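Local coordinates for sensory box/GGDEF family protein (PDB 4YME) that probably makes or senses cyclic di-GMP, this piece being the GGDEF domain of a larger membrane-bound GGDEF/EAL protein, at residues Asp25-Ala29 against Ser30-Leu34; Gly52-Ala55 against Gly56-Leu59; Ala100-Ala103 against Gly104-Ile107; Val114-Gly118 against Gln119-Met123; Leu131-Asp134 against Asp135-Ala139. All coordinates share one frame; numbering follows the deposited sequence.

Contact 1 (Asp25-Ala29 against Ser30-Leu34); sequences DRVEA and SGESL
Val27, on the last turn of helix 13-30, packs against the chain returning to strand 33-41. Its CB lies 3.3 Å from Glu32 O, and the two methyls divide the work: CG1 meets Glu32 CB at 3.9 Å, while CG2 rests on Leu34 CB at 3.8 Å, valine and leucine crossing at about a right angle. The polar half is made by Arg26, Ser30 and Glu32. With CG of Glu32 anti to its carbonyl carbon (chi1 -68°) and the chain extended beyond, the carboxylate reaches Arg26, which grips it side-on in a salt bridge: NE donates to OE1 and NH2 to OE2 (2.8 Å), both nearly straight, the two planes 17° apart. This corner leads from the helix into the central sheet of the GGDEF domain. Gly31, with positive phi, ends the helical path, its N bonded to Val27 O at 2.8 Å. Ser30 OG accepts from Glu32 N at 3.0 Å, an ST turn, and donates to Glu32 OE1 at 2.7 Å. Arg26 NE and that hydroxyl reach OE1 from opposite faces of the carboxylate; together with the bond from NH2 this probably restrains its rotation. Ile90 of strand 84-91 touches both Arg26 and Glu32.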
loop_
_atom_site.group_PDB
_atom_site.type_symbol
_atom_site.label_atom_id
_atom_site.label_comp_id
_atom_site.label_asym_id
_atom_site.label_seq_id
_atom_site.Cartn_x
_atom_site.Cartn_y
_atom_site.Cartn_z
ATOM N N ASP A 25 -2.599 14.146 13.297
ATOM C CA ASP A 25 -2.548 15.447 13.956
ATOM C C ASP A 25 -2.441 16.591 12.924
ATOM O O ASP A 25 -3.055 17.644 13.093
ATOM C CB ASP A 25 -1.382 15.541 14.918
ATOM C CG ASP A 25 -1.549 14.649 16.147
ATOM O OD1 ASP A 25 -2.700 14.255 16.434
ATOM O OD2 ASP A 25 -0.493 14.315 16.728
ATOM N N ARG A 26 -1.642 16.383 11.884
ATOM C CA ARG A 26 -1.518 17.357 10.823
ATOM C C ARG A 26 -2.861 17.692 10.148
ATOM O O ARG A 26 -3.242 18.867 10.033
ATOM C CB ARG A 26 -0.456 16.922 9.818
ATOM C CG ARG A 26 -0.502 17.682 8.525
ATOM C CD ARG A 26 0.556 17.243 7.550
ATOM N NE ARG A 26 0.253 17.722 6.213
ATOM C CZ ARG A 26 1.144 17.760 5.232
ATOM N NH1 ARG A 26 2.416 17.394 5.447
ATOM N NH2 ARG A 26 0.784 18.211 4.058
ATOM N N VAL A 27 -3.605 16.658 9.774
ATOM C CA VAL A 27 -4.778 16.880 8.970
ATOM C C VAL A 27 -5.941 17.354 9.864
ATOM O O VAL A 27 -6.809 18.075 9.405
ATOM C CB VAL A 27 -5.186 15.686 8.072
ATOM C CG1 VAL A 27 -4.039 15.231 7.207
ATOM C CG2 VAL A 27 -5.769 14.513 8.823
ATOM N N GLU A 28 -5.957 16.945 11.128
ATOM C CA GLU A 28 -6.993 17.422 12.046
ATOM C C GLU A 28 -6.907 18.955 12.117
ATOM O O GLU A 28 -7.956 19.639 12.131
ATOM C CB GLU A 28 -6.836 16.722 13.394
ATOM C CG GLU A 28 -7.965 16.931 14.382
ATOM C CD GLU A 28 -9.347 16.703 13.833
ATOM O OE1 GLU A 28 -9.656 15.709 13.130
ATOM O OE2 GLU A 28 -10.194 17.523 14.188
ATOM N N ALA A 29 -5.677 19.498 12.108
ATOM C CA ALA A 29 -5.448 20.953 12.120
ATOM C C ALA A 29 -5.599 21.605 10.766
ATOM O O ALA A 29 -6.069 22.763 10.679
ATOM C CB ALA A 29 -4.102 21.265 12.680
ATOM N N SER A 30 -5.098 20.981 9.701
ATOM C CA SER A 30 -5.042 21.600 8.395
ATOM C C SER A 30 -6.308 21.468 7.591
ATOM O O SER A 30 -6.537 22.259 6.692
ATOM C CB SER A 30 -3.867 20.968 7.582
ATOM O OG SER A 30 -4.261 19.663 7.148
ATOM N N GLY A 31 -7.074 20.393 7.820
ATOM C CA GLY A 31 -8.255 20.112 6.985
ATOM C C GLY A 31 -7.980 19.332 5.714
ATOM O O GLY A 31 -8.892 19.075 4.911
ATOM N N GLU A 32 -6.725 18.910 5.537
ATOM C CA GLU A 32 -6.381 17.994 4.442
ATOM C C GLU A 32 -7.077 16.630 4.623
ATOM O O GLU A 32 -7.486 16.300 5.716
ATOM C CB GLU A 32 -4.861 17.786 4.373
ATOM C CG GLU A 32 -4.102 19.000 3.945
ATOM C CD GLU A 32 -2.625 18.978 4.352
ATOM O OE1 GLU A 32 -2.324 18.768 5.576
ATOM O OE2 GLU A 32 -1.750 19.166 3.457
ATOM N N SER A 33 -7.177 15.929 3.509
ATOM C CA SER A 33 -7.711 14.568 3.572
ATOM C C SER A 33 -6.595 13.571 3.847
ATOM O O SER A 33 -5.446 13.777 3.454
ATOM C CB SER A 33 -8.455 14.216 2.318
ATOM O OG SER A 33 -7.618 14.139 1.248
ATOM N N LEU A 34 -6.959 12.523 4.556
ATOM C CA LEU A 34 -6.048 11.449 4.896
ATOM C C LEU A 34 -6.740 10.110 4.640
ATOM O O LEU A 34 -7.843 9.879 5.144
ATOM C CB LEU A 34 -5.666 11.554 6.366
ATOM C CG LEU A 34 -4.864 10.431 6.994
ATOM C CD1 LEU A 34 -3.591 10.323 6.340
ATOM C CD2 LEU A 34 -4.780 10.685 8.559
#

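Contact 2 (Gly52-Ala55 against Gly56-Leu59); sequences GHLA and GDAL
His53 and Asp57 stand one turn apart at the start of helix 53-70, their side chains close without forming a salt bridge. The histidine CG sits between its own backbone N and carbonyl carbon (chi1 77°), which swings the imidazole round so that CD2 comes 4.0 Å from Asp57 OD2; ring and carboxylate planes are 82° apart, almost perpendicular. A neighbour in sequence helps to hold the ring: CG of Leu54 lies 3.5 Å above one face of the His53 imidazole, displaced from the ring centre. Asp57 takes the usual helical conformation, CG beside its backbone N (chi1 -70°), and its carboxylate is folded back along the helix until CG is 3.4 Å from His53 O. His53 O accepts from Asp57 N at 3.0 Å; the carboxylate beside it is a second acceptor group and makes no bond to that oxygen. Together the residues spell the Gly-His-x-x-Gly-Asp sequence familiar from GGDEF domains, with Gly52, at positive phi, linking the end of helix 44-51 to this one. Further along, Ala58 N bonds to Leu54 O and Leu59 N to Ala55 O. The methyl of Ala58 rests 3.4 Å from Ala55 O, and CG of Leu59 lies 3.7 Å from that same Ala55 O. Phe116 of strand 114-116 touches Leu54, Ala55 and Ala58, and Leu121 of strand 119-121 touches Ala55 and Leu59.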
loop_
_atom_site.group_PDB
_atom_site.type_symbol
_atom_site.label_atom_id
_atom_site.label_comp_id
_atom_site.label_asym_id
_atom_site.label_seq_id
_atom_site.Cartn_x
_atom_site.Cartn_y
_atom_site.Cartn_z
ATOM N N GLY A 52 10.397 -20.338 -6.780
ATOM C CA GLY A 52 11.216 -20.185 -5.573
ATOM C C GLY A 52 11.097 -18.793 -4.909
ATOM O O GLY A 52 10.591 -17.858 -5.544
ATOM N N HIS A 53 11.626 -18.671 -3.690
ATOM C CA HIS A 53 11.510 -17.463 -2.841
ATOM C C HIS A 53 12.067 -16.180 -3.486
ATOM O O HIS A 53 11.513 -15.077 -3.266
ATOM C CB HIS A 53 12.136 -17.685 -1.422
ATOM C CG HIS A 53 13.641 -17.624 -1.393
ATOM N ND1 HIS A 53 14.441 -18.676 -1.797
ATOM C CD2 HIS A 53 14.485 -16.613 -1.077
ATOM C CE1 HIS A 53 15.711 -18.317 -1.718
ATOM N NE2 HIS A 53 15.763 -17.071 -1.272
ATOM N N LEU A 54 13.108 -16.307 -4.292
ATOM C CA LEU A 54 13.723 -15.177 -4.978
ATOM C C LEU A 54 12.759 -14.559 -6.009
ATOM O O LEU A 54 12.855 -13.355 -6.306
ATOM C CB LEU A 54 15.059 -15.542 -5.637
ATOM C CG LEU A 54 16.086 -15.974 -4.588
ATOM C CD1 LEU A 54 17.298 -16.640 -5.273
ATOM C CD2 LEU A 54 16.501 -14.834 -3.687
ATOM N N ALA A 55 11.811 -15.343 -6.518
ATOM C CA ALA A 55 10.804 -14.795 -7.448
ATOM C C ALA A 55 9.830 -13.887 -6.696
ATOM O O ALA A 55 9.514 -12.781 -7.175
ATOM C CB ALA A 55 10.023 -15.897 -8.117
ATOM N N GLY A 56 9.320 -14.377 -5.595
ATOM C CA GLY A 56 8.431 -13.524 -4.772
ATOM C C GLY A 56 9.160 -12.268 -4.333
ATOM O O GLY A 56 8.586 -11.153 -4.385
ATOM N N ASP A 57 10.431 -12.375 -3.986
ATOM C CA ASP A 57 11.219 -11.181 -3.626
ATOM C C ASP A 57 11.309 -10.156 -4.747
ATOM O O ASP A 57 11.210 -8.951 -4.513
ATOM C CB ASP A 57 12.606 -11.569 -3.096
ATOM C CG ASP A 57 12.552 -12.232 -1.755
ATOM O OD1 ASP A 57 11.472 -12.367 -1.121
ATOM O OD2 ASP A 57 13.658 -12.681 -1.320
ATOM N N ALA A 58 11.477 -10.626 -5.969
ATOM C CA ALA A 58 11.559 -9.783 -7.133
ATOM C C ALA A 58 10.220 -9.021 -7.261
ATOM O O ALA A 58 10.245 -7.850 -7.623
ATOM C CB ALA A 58 11.817 -10.658 -8.389
ATOM N N LEU A 59 9.104 -9.696 -6.968
ATOM C CA LEU A 59 7.790 -9.037 -7.007
ATOM C C LEU A 59 7.759 -7.906 -6.014
ATOM O O LEU A 59 7.225 -6.826 -6.311
ATOM C CB LEU A 59 6.588 -9.965 -6.732
ATOM C CG LEU A 59 6.295 -11.072 -7.742
ATOM C CD1 LEU A 59 5.104 -11.879 -7.260
ATOM C CD2 LEU A 59 6.060 -10.567 -9.102
#

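Contact 3 (Ala100-Ala103 against Gly104-Ile107); sequences AELA and GRLI
Ala100 O to Gly104 N (3.0 Å) begins a run of four successive alpha-helical hydrogen bonds that ends with Ile107 N to Ala103 O (3.0 Å), each joining residues four apart in helix 95-109. On the outer side of that turn Glu101 and Arg105 form an i to i+4 salt bridge. The glutamate bends at chi2 (-91°) and the arginine at chi3 (-72°), bringing the carboxylate to the NE and NH2 edge of the guanidinium. The grip is uneven. NH2 reaches OE1 at 2.8 Å, with that oxygen in the guanidinium plane and met on its syn side, whereas NE reaches OE2 at 2.8 Å from above the carboxylate plane; NE also makes a weak bond to OE1. Leu102 CD1 lies over one face of the guanidinium, 3.6 Å from Arg105 NH2, and also packs 4.0 Å from Leu106 CG. Inward, Leu102 and Leu106 rest on Ile37 of strand 33-41, and Ala103 and Ile107 on Leu127 of strand 125-131. The helix is thus amphipathic: an exposed charged pair, probably screened by solvent, tethers adjacent turns, while aliphatic side chains fasten the helix to the central sheet.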
loop_
_atom_site.group_PDB
_atom_site.type_symbol
_atom_site.label_atom_id
_atom_site.label_comp_id
_atom_site.label_asym_id
_atom_site.label_seq_id
_atom_site.Cartn_x
_atom_site.Cartn_y
_atom_site.Cartn_z
ATOM N N ALA A 100 -10.059 7.419 -4.052
ATOM C CA ALA A 100 -10.441 6.511 -5.156
ATOM C C ALA A 100 -9.564 6.735 -6.395
ATOM O O ALA A 100 -9.202 5.760 -7.093
ATOM C CB ALA A 100 -11.929 6.724 -5.523
ATOM N N GLU A 101 -9.186 7.984 -6.672
ATOM C CA GLU A 101 -8.377 8.281 -7.851
ATOM C C GLU A 101 -6.948 7.685 -7.734
ATOM O O GLU A 101 -6.381 7.112 -8.683
ATOM C CB GLU A 101 -8.300 9.768 -8.106
ATOM C CG GLU A 101 -7.652 10.104 -9.478
ATOM C CD GLU A 101 -6.129 10.316 -9.454
ATOM O OE1 GLU A 101 -5.534 10.492 -8.365
ATOM O OE2 GLU A 101 -5.508 10.318 -10.553
ATOM N N LEU A 102 -6.352 7.858 -6.571
ATOM C CA LEU A 102 -5.062 7.259 -6.371
ATOM C C LEU A 102 -5.171 5.748 -6.386
ATOM O O LEU A 102 -4.292 5.090 -6.941
ATOM C CB LEU A 102 -4.518 7.720 -5.021
ATOM C CG LEU A 102 -3.213 7.029 -4.577
ATOM C CD1 LEU A 102 -2.055 7.233 -5.507
ATOM C CD2 LEU A 102 -2.924 7.491 -3.112
ATOM N N ALA A 103 -6.189 5.190 -5.735
ATOM C CA ALA A 103 -6.386 3.722 -5.707
ATOM C C ALA A 103 -6.387 3.152 -7.133
ATOM O O ALA A 103 -5.778 2.106 -7.445
ATOM C CB ALA A 103 -7.691 3.342 -4.985
ATOM N N GLY A 104 -7.114 3.820 -8.006
ATOM C CA GLY A 104 -7.179 3.368 -9.385
ATOM C C GLY A 104 -5.812 3.381 -10.032
ATOM O O GLY A 104 -5.446 2.418 -10.729
ATOM N N ARG A 105 -5.033 4.436 -9.786
ATOM C CA ARG A 105 -3.713 4.556 -10.378
ATOM C C ARG A 105 -2.776 3.460 -9.844
ATOM O O ARG A 105 -1.991 2.893 -10.584
ATOM C CB ARG A 105 -3.116 5.936 -10.154
ATOM C CG ARG A 105 -3.639 6.987 -11.110
ATOM C CD ARG A 105 -2.886 8.332 -10.949
ATOM N NE ARG A 105 -3.230 9.023 -9.710
ATOM C CZ ARG A 105 -2.409 9.323 -8.703
ATOM N NH1 ARG A 105 -1.117 8.959 -8.698
ATOM N NH2 ARG A 105 -2.919 10.004 -7.661
ATOM N N LEU A 106 -2.895 3.168 -8.554
ATOM C CA LEU A 106 -2.101 2.103 -7.948
ATOM C C LEU A 106 -2.415 0.750 -8.602
ATOM O O LEU A 106 -1.504 -0.025 -8.928
ATOM C CB LEU A 106 -2.323 2.035 -6.428
ATOM C CG LEU A 106 -1.761 3.233 -5.645
ATOM C CD1 LEU A 106 -2.188 3.163 -4.235
ATOM C CD2 LEU A 106 -0.225 3.348 -5.834
ATOM N N ILE A 107 -3.685 0.419 -8.736
ATOM C CA ILE A 107 -4.065 -0.862 -9.352
ATOM C C ILE A 107 -3.462 -0.935 -10.787
ATOM O O ILE A 107 -2.879 -1.941 -11.189
ATOM C CB ILE A 107 -5.608 -1.048 -9.356
ATOM C CG1 ILE A 107 -6.093 -1.298 -7.924
ATOM C CG2 ILE A 107 -6.026 -2.194 -10.288
ATOM C CD1 ILE A 107 -7.520 -1.108 -7.757
#

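Contact 4 (Val114-Gly118 against Gln119-Met123); sequences VPFDG and QELAM
Phe116 and Gln119 face each other across the type I' turn of a short beta hairpin, strand 114-116 running back as strand 119-121. Phe116 N donates to Gln119 O and Gln119 N to Phe116 O, both at 2.8 Å, closing the turn around Asp117 and Gly118, both with positive phi. Further down the ladder Val114 N meets Leu121 O at 2.9 Å and Leu121 N meets Val114 O, so that Val114-Leu121 and Phe116-Gln119 are the hydrogen-bonded antiparallel pairs. Pro115 and Glu120 form the non-hydrogen-bonded pair between them; there Pro115 CA approaches Gln119 O at 3.3 Å, a CA-H...O contact. The two short strands run at 135°, about 45° from antiparallel, so the hairpin is strongly twisted. This hairpin follows helix 95-109 in the GGDEF domain, apart from the four-stranded sheet, and presents Val114, Phe116, Gln119 and Leu121 on one face, with Pro115 and Glu120 on the other. On the first face Leu121 CD1 packs 3.6 Å from Phe116 CB, the two side chains passing at a slant. Phe116 points its ring away from its own backbone N (chi1 -180°), and Asp117 CB lies 3.6 Å above one ring face, toward its edge. Gln119 bends at chi2, and its amide turns back over the turn, CD lying 3.9 Å from Asp117 O. Helix 53-70 lies against Val114 and Phe116, and His51 touches Gln119 and Leu121.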
loop_
_atom_site.group_PDB
_atom_site.type_symbol
_atom_site.label_atom_id
_atom_site.label_comp_id
_atom_site.label_asym_id
_atom_site.label_seq_id
_atom_site.Cartn_x
_atom_site.Cartn_y
_atom_site.Cartn_z
ATOM N N VAL A 114 6.467 -8.599 -14.084
ATOM C CA VAL A 114 7.867 -8.242 -13.809
ATOM C C VAL A 114 8.800 -9.277 -14.347
ATOM O O VAL A 114 8.602 -10.460 -14.176
ATOM C CB VAL A 114 8.129 -7.974 -12.328
ATOM C CG1 VAL A 114 7.880 -9.117 -11.511
ATOM C CG2 VAL A 114 9.594 -7.477 -12.100
ATOM N N PRO A 115 9.870 -8.804 -15.043
ATOM C CA PRO A 115 10.825 -9.791 -15.544
ATOM C C PRO A 115 11.611 -10.432 -14.419
ATOM O O PRO A 115 11.956 -9.756 -13.463
ATOM C CB PRO A 115 11.777 -8.990 -16.455
ATOM C CG PRO A 115 11.397 -7.602 -16.335
ATOM C CD PRO A 115 10.245 -7.432 -15.428
ATOM N N PHE A 116 11.832 -11.725 -14.532
ATOM C CA PHE A 116 12.613 -12.484 -13.571
ATOM C C PHE A 116 13.252 -13.687 -14.240
ATOM O O PHE A 116 12.536 -14.542 -14.731
ATOM C CB PHE A 116 11.722 -12.979 -12.459
ATOM C CG PHE A 116 12.440 -13.766 -11.412
ATOM C CD1 PHE A 116 13.301 -13.140 -10.532
ATOM C CD2 PHE A 116 12.282 -15.126 -11.331
ATOM C CE1 PHE A 116 13.976 -13.874 -9.573
ATOM C CE2 PHE A 116 12.933 -15.853 -10.398
ATOM C CZ PHE A 116 13.808 -15.227 -9.517
ATOM N N ASP A 117 14.593 -13.762 -14.204
ATOM C CA ASP A 117 15.330 -15.008 -14.589
ATOM C C ASP A 117 14.922 -15.445 -16.015
ATOM O O ASP A 117 14.605 -16.623 -16.270
ATOM C CB ASP A 117 15.057 -16.111 -13.530
ATOM C CG ASP A 117 15.932 -17.383 -13.698
ATOM O OD1 ASP A 117 17.091 -17.289 -14.164
ATOM O OD2 ASP A 117 15.435 -18.489 -13.357
ATOM N N GLY A 118 14.845 -14.454 -16.906
ATOM C CA GLY A 118 14.380 -14.667 -18.280
ATOM C C GLY A 118 12.922 -15.062 -18.495
ATOM O O GLY A 118 12.560 -15.463 -19.594
ATOM N N GLN A 119 12.090 -14.976 -17.450
ATOM C CA GLN A 119 10.651 -15.179 -17.558
ATOM C C GLN A 119 9.957 -13.885 -17.091
ATOM O O GLN A 119 10.603 -12.885 -16.750
ATOM C CB GLN A 119 10.198 -16.349 -16.687
ATOM C CG GLN A 119 10.979 -17.660 -16.904
ATOM C CD GLN A 119 11.246 -18.423 -15.608
ATOM O OE1 GLN A 119 11.333 -17.830 -14.510
ATOM N NE2 GLN A 119 11.391 -19.748 -15.727
ATOM N N GLU A 120 8.637 -13.897 -17.168
ATOM C CA GLU A 120 7.823 -12.829 -16.582
ATOM C C GLU A 120 6.933 -13.411 -15.526
ATOM O O GLU A 120 6.342 -14.457 -15.688
ATOM C CB GLU A 120 7.003 -12.120 -17.637
ATOM C CG GLU A 120 7.861 -11.198 -18.480
ATOM C CD GLU A 120 7.053 -10.293 -19.350
ATOM O OE1 GLU A 120 5.963 -10.696 -19.817
ATOM O OE2 GLU A 120 7.512 -9.158 -19.579
ATOM N N LEU A 121 6.857 -12.706 -14.405
ATOM C CA LEU A 121 6.055 -13.082 -13.274
ATOM C C LEU A 121 4.793 -12.217 -13.235
ATOM O O LEU A 121 4.844 -10.978 -13.466
ATOM C CB LEU A 121 6.827 -12.880 -12.005
ATOM C CG LEU A 121 8.131 -13.657 -11.851
ATOM C CD1 LEU A 121 8.712 -13.217 -10.519
ATOM C CD2 LEU A 121 7.867 -15.095 -11.862
ATOM N N ALA A 122 3.659 -12.904 -13.031
ATOM C CA ALA A 122 2.339 -12.250 -12.909
ATOM C C ALA A 122 2.263 -11.336 -11.713
ATOM O O ALA A 122 2.588 -11.671 -10.573
ATOM C CB ALA A 122 1.279 -13.277 -12.824
HETATM N N MSE A 123 1.897 -10.091 -12.012
HETATM C CA MSE A 123 1.661 -9.106 -10.942
HETATM C C MSE A 123 0.109 -9.001 -10.840
HETATM O O MSE A 123 -0.586 -9.995 -11.016
HETATM C CB MSE A 123 2.449 -7.790 -11.166
HETATM C CG MSE A 123 3.985 -7.842 -11.028
HETATM SE SE MSE A 123 4.883 -7.218 -9.349
HETATM C CE MSE A 123 4.283 -5.371 -9.319
#

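Contact 5 (Leu131-Asp134 against Asp135-Ala139); sequences LYPD and DGRTA
Leu131 and Asp135 are tied together twice. The anti lone pair of Asp135 OD2 takes Leu131 N at 2.8 Å in a nearly straight bond, and Asp135 N returns one to Leu131 O, also at 2.8 Å; the aspartate CG swings to the side of its own N (chi1 -60°), which lets one residue use both groups on Leu131. Next comes the closing bond of a type I turn, Gly136 N to Pro133 O at 3.1 Å, with the donor well above the carbonyl plane. Pro133 CB meets two flat groups, lying 3.8 Å above the centre of the Tyr132 ring and, roughly at right angles, over one face of the Arg137 guanidinium, 3.4 Å from NH1. Tyr132 CD1 is 3.3 Å from Gly136 O, and Arg137 O lies in plane at the ring edge. Outside the loop, the Tyr132 hydroxyl bonds to Glu28 of helix 13-30, and Gln95 NE2 holds Tyr132 O. Beyond the turn Thr138 OG1 caps Ala141 N at the start of helix 139-156. The cis peptide that precedes Pro133, and Gly136 with its positive phi, complete the Tyr-Pro-x-Asp-Gly loop characteristic of GGDEF domains, joining the last sheet strand to the last helix.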
loop_
_atom_site.group_PDB
_atom_site.type_symbol
_atom_site.label_atom_id
_atom_site.label_comp_id
_atom_site.label_asym_id
_atom_site.label_seq_id
_atom_site.Cartn_x
_atom_site.Cartn_y
_atom_site.Cartn_z
ATOM N N LEU A 131 -10.759 5.793 5.259
ATOM C CA LEU A 131 -10.691 7.243 5.261
ATOM C C LEU A 131 -10.779 7.771 6.673
ATOM O O LEU A 131 -11.579 7.292 7.495
ATOM C CB LEU A 131 -11.883 7.804 4.450
ATOM C CG LEU A 131 -12.028 7.316 3.010
ATOM C CD1 LEU A 131 -13.327 7.851 2.346
ATOM C CD2 LEU A 131 -10.804 7.681 2.252
ATOM N N TYR A 132 -9.933 8.731 7.009
ATOM C CA TYR A 132 -10.009 9.449 8.261
ATOM C C TYR A 132 -11.100 10.559 8.154
ATOM O O TYR A 132 -11.159 11.218 7.120
ATOM C CB TYR A 132 -8.645 10.109 8.553
ATOM C CG TYR A 132 -8.640 10.976 9.792
ATOM C CD1 TYR A 132 -8.444 10.414 11.060
ATOM C CD2 TYR A 132 -8.813 12.345 9.716
ATOM C CE1 TYR A 132 -8.463 11.193 12.194
ATOM C CE2 TYR A 132 -8.864 13.119 10.860
ATOM C CZ TYR A 132 -8.692 12.535 12.096
ATOM O OH TYR A 132 -8.693 13.320 13.234
ATOM N N PRO A 133 -11.951 10.729 9.177
ATOM C CA PRO A 133 -12.018 9.986 10.421
ATOM C C PRO A 133 -13.103 8.894 10.470
ATOM O O PRO A 133 -13.190 8.185 11.462
ATOM C CB PRO A 133 -12.403 11.082 11.436
ATOM C CG PRO A 133 -13.244 11.950 10.666
ATOM C CD PRO A 133 -12.692 12.001 9.277
ATOM N N ASP A 134 -13.884 8.745 9.426
ATOM C CA ASP A 134 -15.035 7.851 9.478
ATOM C C ASP A 134 -14.671 6.414 9.678
ATOM O O ASP A 134 -15.400 5.685 10.347
ATOM C CB ASP A 134 -15.858 7.991 8.217
ATOM C CG ASP A 134 -16.517 9.383 8.094
ATOM O OD1 ASP A 134 -16.618 10.129 9.100
ATOM O OD2 ASP A 134 -16.894 9.748 6.956
ATOM N N ASP A 135 -13.513 6.002 9.129
ATOM C CA ASP A 135 -13.024 4.651 9.262
ATOM C C ASP A 135 -11.993 4.466 10.380
ATOM O O ASP A 135 -11.346 3.432 10.449
ATOM C CB ASP A 135 -12.469 4.146 7.925
ATOM C CG ASP A 135 -13.477 4.137 6.843
ATOM O OD1 ASP A 135 -14.680 3.763 7.142
ATOM O OD2 ASP A 135 -13.188 4.518 5.692
ATOM N N GLY A 136 -11.827 5.464 11.233
ATOM C CA GLY A 136 -10.932 5.415 12.343
ATOM C C GLY A 136 -10.255 6.727 12.620
ATOM O O GLY A 136 -9.943 7.503 11.709
ATOM N N ARG A 137 -10.029 6.987 13.887
ATOM C CA ARG A 137 -9.440 8.254 14.319
ATOM C C ARG A 137 -8.052 8.110 14.890
ATOM O O ARG A 137 -7.451 9.107 15.280
ATOM C CB ARG A 137 -10.351 8.939 15.354
ATOM C CG ARG A 137 -11.802 9.108 14.909
ATOM C CD ARG A 137 -12.551 10.046 15.916
ATOM N NE ARG A 137 -12.186 11.433 15.627
ATOM C CZ ARG A 137 -12.870 12.269 14.840
ATOM N NH1 ARG A 137 -14.030 11.904 14.284
ATOM N NH2 ARG A 137 -12.390 13.497 14.615
ATOM N N THR A 138 -7.527 6.876 14.929
ATOM C CA THR A 138 -6.185 6.572 15.318
ATOM C C THR A 138 -5.509 5.753 14.214
ATOM O O THR A 138 -6.182 5.169 13.364
ATOM C CB THR A 138 -6.120 5.737 16.590
ATOM O OG1 THR A 138 -6.650 4.422 16.326
ATOM C CG2 THR A 138 -6.917 6.407 17.658
ATOM N N ALA A 139 -4.195 5.738 14.245
ATOM C CA ALA A 139 -3.429 4.974 13.271
ATOM C C ALA A 139 -3.823 3.518 13.252
ATOM O O ALA A 139 -4.068 2.939 12.177
ATOM C CB ALA A 139 -1.920 5.119 13.499
#

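How the contacts relate
All five contacts are local; four of them form two pairs on opposite sides of the domain's centre, with contact 3 between and apart. Contacts 1 and 5, with centres about 11 Å apart, touch directly: Glu28 bonds to Tyr132, and Leu34 bonds through its backbone to Tyr132, just beyond strand 125-131. Contacts 2 and 4, with centres about 10 Å apart, pack a helix against a hairpin through mainly apolar side chains. Contact 3 lies nearest the chain centre and touches none of the others. All are partly buried except contact 5, a surface loop. Charged pairing marks contacts 1 and 3, a backbone ladder contact 4, helical bonds contact 2, and a side-chain-to-backbone bond contact 5.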